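Local atomic coordinates of glycosyl hydrolase (Rhizobium leguminosarum bv. trifolii, PDB entry 5NDX), a protein that probably hydrolyses O-glycosidic bonds as a bacterial orthologue of human alpha-L-iduronidase in glycoside hydrolase family 39. Residues 61-65 and 116-120. The protein carries 2 engineered substitutions. Residues are numbered along the deposited sequence; the frame is centred on the assembly and turned at random.
Sequences LYNLL and WRDLV. Unlike the reference sequence in segment 61-65: Leu-65 (reference Val).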
ATOM      1  N   LEU A  61     -17.538  -2.597   6.867  1.00 40.77           N
ATOM      2  CA  LEU A  61     -17.241  -2.627   8.293  1.00 40.49           C
ATOM      3  C   LEU A  61     -18.530  -2.780   9.141  1.00 41.80           C
ATOM      4  O   LEU A  61     -18.522  -3.514  10.114  1.00 42.32           O
ATOM      5  CB  LEU A  61     -16.433  -1.395   8.727  1.00 39.17           C
ATOM      6  CG  LEU A  61     -14.948  -1.488   8.320  1.00 38.59           C
ATOM      7  CD1 LEU A  61     -14.323  -0.115   8.404  1.00 39.09           C
ATOM      8  CD2 LEU A  61     -14.219  -2.508   9.173  1.00 37.82           C
ATOM      9  N   TYR A  62     -19.626  -2.136   8.750  1.00 40.54           N
ATOM     10  CA  TYR A  62     -20.869  -2.241   9.559  1.00 42.15           C
ATOM     11  C   TYR A  62     -21.599  -3.606   9.479  1.00 43.60           C
ATOM     12  O   TYR A  62     -22.418  -3.895  10.353  1.00 45.64           O
ATOM     13  CB  TYR A  62     -21.826  -1.098   9.233  1.00 40.22           C
ATOM     14  CG  TYR A  62     -21.454   0.268   9.816  1.00 40.33           C
ATOM     15  CD1 TYR A  62     -20.875   0.391  11.082  1.00 41.04           C
ATOM     16  CD2 TYR A  62     -21.699   1.443   9.094  1.00 40.69           C
ATOM     17  CE1 TYR A  62     -20.590   1.636  11.648  1.00 42.06           C
ATOM     18  CE2 TYR A  62     -21.400   2.695   9.633  1.00 41.46           C
ATOM     19  CZ  TYR A  62     -20.853   2.784  10.923  1.00 42.15           C
ATOM     20  OH  TYR A  62     -20.596   3.997  11.519  1.00 41.52           O
ATOM     21  N   ASN A  63     -21.269  -4.469   8.507  1.00 42.43           N
ATOM     22  CA  ASN A  63     -21.740  -5.874   8.552  1.00 44.99           C
ATOM     23  C   ASN A  63     -21.144  -6.634   9.707  1.00 45.45           C
ATOM     24  O   ASN A  63     -21.637  -7.676  10.030  1.00 46.30           O
ATOM     25  CB  ASN A  63     -21.455  -6.642   7.253  1.00 46.67           C
ATOM     26  CG  ASN A  63     -22.325  -6.170   6.098  1.00 48.65           C
ATOM     27  OD1 ASN A  63     -23.268  -5.404   6.270  1.00 49.39           O
ATOM     28  ND2 ASN A  63     -21.997  -6.620   4.919  1.00 51.56           N
ATOM     29  N   LEU A  64     -20.077  -6.125  10.316  1.00 44.39           N
ATOM     30  CA  LEU A  64     -19.544  -6.708  11.529  1.00 45.87           C
ATOM     31  C   LEU A  64     -20.438  -6.447  12.760  1.00 47.00           C
ATOM     32  O   LEU A  64     -20.291  -7.131  13.760  1.00 47.56           O
ATOM     33  CB  LEU A  64     -18.127  -6.180  11.819  1.00 44.06           C
ATOM     34  CG  LEU A  64     -17.071  -6.565  10.765  1.00 45.96           C
ATOM     35  CD1 LEU A  64     -15.695  -6.037  11.121  1.00 44.14           C
ATOM     36  CD2 LEU A  64     -17.045  -8.082  10.501  1.00 46.84           C
ATOM     37  N   LEU A  65     -21.314  -5.453  12.696  1.00 46.45           N
ATOM     38  CA  LEU A  65     -22.217  -5.160  13.805  1.00 48.17           C
ATOM     39  C   LEU A  65     -23.463  -6.024  13.702  1.00 50.16           C
ATOM     40  O   LEU A  65     -23.825  -6.478  12.637  1.00 52.24           O
ATOM     41  CB  LEU A  65     -22.627  -3.691  13.778  1.00 47.59           C
ATOM     42  CG  LEU A  65     -21.554  -2.627  14.027  1.00 48.18           C
ATOM     43  CD1 LEU A  65     -22.230  -1.288  14.155  1.00 49.74           C
ATOM     44  CD2 LEU A  65     -20.725  -2.933  15.251  1.00 46.89           C
ATOM     45  N   TRP A 116     -29.511   5.842  11.143  1.00 50.57           N
ATOM     46  CA  TRP A 116     -28.196   5.809  10.501  1.00 52.20           C
ATOM     47  C   TRP A 116     -27.279   6.891  11.071  1.00 52.88           C
ATOM     48  O   TRP A 116     -26.154   6.588  11.466  1.00 50.85           O
ATOM     49  CB  TRP A 116     -28.286   5.950   8.972  1.00 51.53           C
ATOM     50  CG  TRP A 116     -26.962   5.715   8.323  1.00 51.65           C
ATOM     51  CD1 TRP A 116     -26.056   6.664   7.933  1.00 48.21           C
ATOM     52  CD2 TRP A 116     -26.375   4.445   8.022  1.00 50.10           C
ATOM     53  NE1 TRP A 116     -24.952   6.063   7.384  1.00 48.58           N
ATOM     54  CE2 TRP A 116     -25.108   4.700   7.442  1.00 49.89           C
ATOM     55  CE3 TRP A 116     -26.784   3.118   8.199  1.00 49.87           C
ATOM     56  CZ2 TRP A 116     -24.248   3.663   7.021  1.00 47.88           C
ATOM     57  CZ3 TRP A 116     -25.937   2.080   7.759  1.00 50.06           C
ATOM     58  CH2 TRP A 116     -24.686   2.366   7.169  1.00 48.53           C
ATOM     59  N   ARG A 117     -27.783   8.126  11.149  1.00 52.44           N
ATOM     60  CA  ARG A 117     -27.080   9.215  11.817  1.00 52.40           C
ATOM     61  C   ARG A 117     -26.615   8.779  13.211  1.00 52.76           C
ATOM     62  O   ARG A 117     -25.436   8.993  13.605  1.00 51.50           O
ATOM     63  CB  ARG A 117     -27.937  10.472  11.881  1.00 50.93           C
ATOM     64  CG  ARG A 117     -27.315  11.644  12.651  1.00 53.99           C
ATOM     65  CD  ARG A 117     -28.382  12.562  13.286  1.00 54.97           C
ATOM     66  NE  ARG A 117     -29.258  11.852  14.232  1.00 58.17           N
ATOM     67  CZ  ARG A 117     -30.500  12.246  14.598  1.00 62.91           C
ATOM     68  NH1 ARG A 117     -31.058  13.362  14.123  1.00 61.49           N
ATOM     69  NH2 ARG A 117     -31.214  11.504  15.437  1.00 61.05           N
ATOM     70  N   ASP A 118     -27.510   8.129  13.936  1.00 51.62           N
ATOM     71  CA  ASP A 118     -27.193   7.738  15.306  1.00 52.40           C
ATOM     72  C   ASP A 118     -26.141   6.630  15.348  1.00 48.56           C
ATOM     73  O   ASP A 118     -25.338   6.616  16.247  1.00 47.70           O
ATOM     74  CB  ASP A 118     -28.446   7.297  16.063  1.00 55.56           C
ATOM     75  CG  ASP A 118     -29.429   8.459  16.338  1.00 59.45           C
ATOM     76  OD1 ASP A 118     -29.062   9.660  16.254  1.00 60.44           O
ATOM     77  OD2 ASP A 118     -30.578   8.135  16.662  1.00 60.46           O
ATOM     78  N   LEU A 119     -26.173   5.708  14.387  1.00 46.88           N
ATOM     79  CA  LEU A 119     -25.131   4.677  14.249  1.00 47.14           C
ATOM     80  C   LEU A 119     -23.723   5.313  14.045  1.00 45.35           C
ATOM     81  O   LEU A 119     -22.765   4.990  14.745  1.00 43.22           O
ATOM     82  CB  LEU A 119     -25.505   3.730  13.114  1.00 48.84           C
ATOM     83  CG  LEU A 119     -24.393   2.807  12.633  1.00 48.89           C
ATOM     84  CD1 LEU A 119     -23.939   1.910  13.774  1.00 48.83           C
ATOM     85  CD2 LEU A 119     -24.906   2.026  11.446  1.00 50.10           C
ATOM     86  N   VAL A 120     -23.652   6.302  13.160  1.00 45.44           N
ATOM     87  CA  VAL A 120     -22.402   6.997  12.863  1.00 45.49           C
ATOM     88  C   VAL A 120     -21.916   7.706  14.126  1.00 47.27           C
ATOM     89  O   VAL A 120     -20.740   7.593  14.539  1.00 46.56           O
ATOM     90  CB  VAL A 120     -22.566   7.938  11.641  1.00 44.90           C
ATOM     91  CG1 VAL A 120     -21.318   8.790  11.416  1.00 46.00           C
ATOM     92  CG2 VAL A 120     -22.868   7.125  10.384  1.00 44.36           C
TER
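Tyr-62 packs its ring against Leu-119 and Trp-116 together, giving a face to the leucine and sharing its CD2-CE2 side with the indole. Leu-119 lies over that face: its CD2 stands 3.9 Å from the Tyr-62 ring centroid and only 9° off the normal, which meets the geometry of a CH-pi contact. The same methyl sits above a face of the Trp-116 indole, displaced toward the rim, and therefore fills the angle between the two aromatic groups. Those rings form an offset edge-to-face pair, the tyrosine edge directed at the indole face, with planes at 88° and a separation of 5.5 Å between the Tyr-62 centroid and that of the six-membered ring of Trp-116. The nearest approach, 3.7 Å, is from Tyr-62 CD2 to Trp-116 CH2. The other branch of Leu-119 serves Leu-65, a residue that differs from the reference sequence: their CD1 atoms are 3.6 Å apart. Both Trp-116 and Leu-119 hold CG anti to the backbone N (chi1 167° for Leu-119), and both reach the same side of the tyrosine plane, Leu-119 over the ring centre and the indole displaced toward the CD2-CE2 edge. At the far end of that ring, Tyr-62 OH lies 3.8 Å from Val-120 CA and is hydrogen-bonded to Thr-123 OG1, which also bonds to Leu-119 O. Further out, Phe-104 and Tyr-162 pack against Trp-116. The contact thus joins the 3-10 turn following strand 55-58 to helix 110-131 of the TIM barrel, away from the ligand pocket. Cohesion between the segments is apolar and aromatic, while the buried phenol is satisfied one helical turn beyond Leu-119.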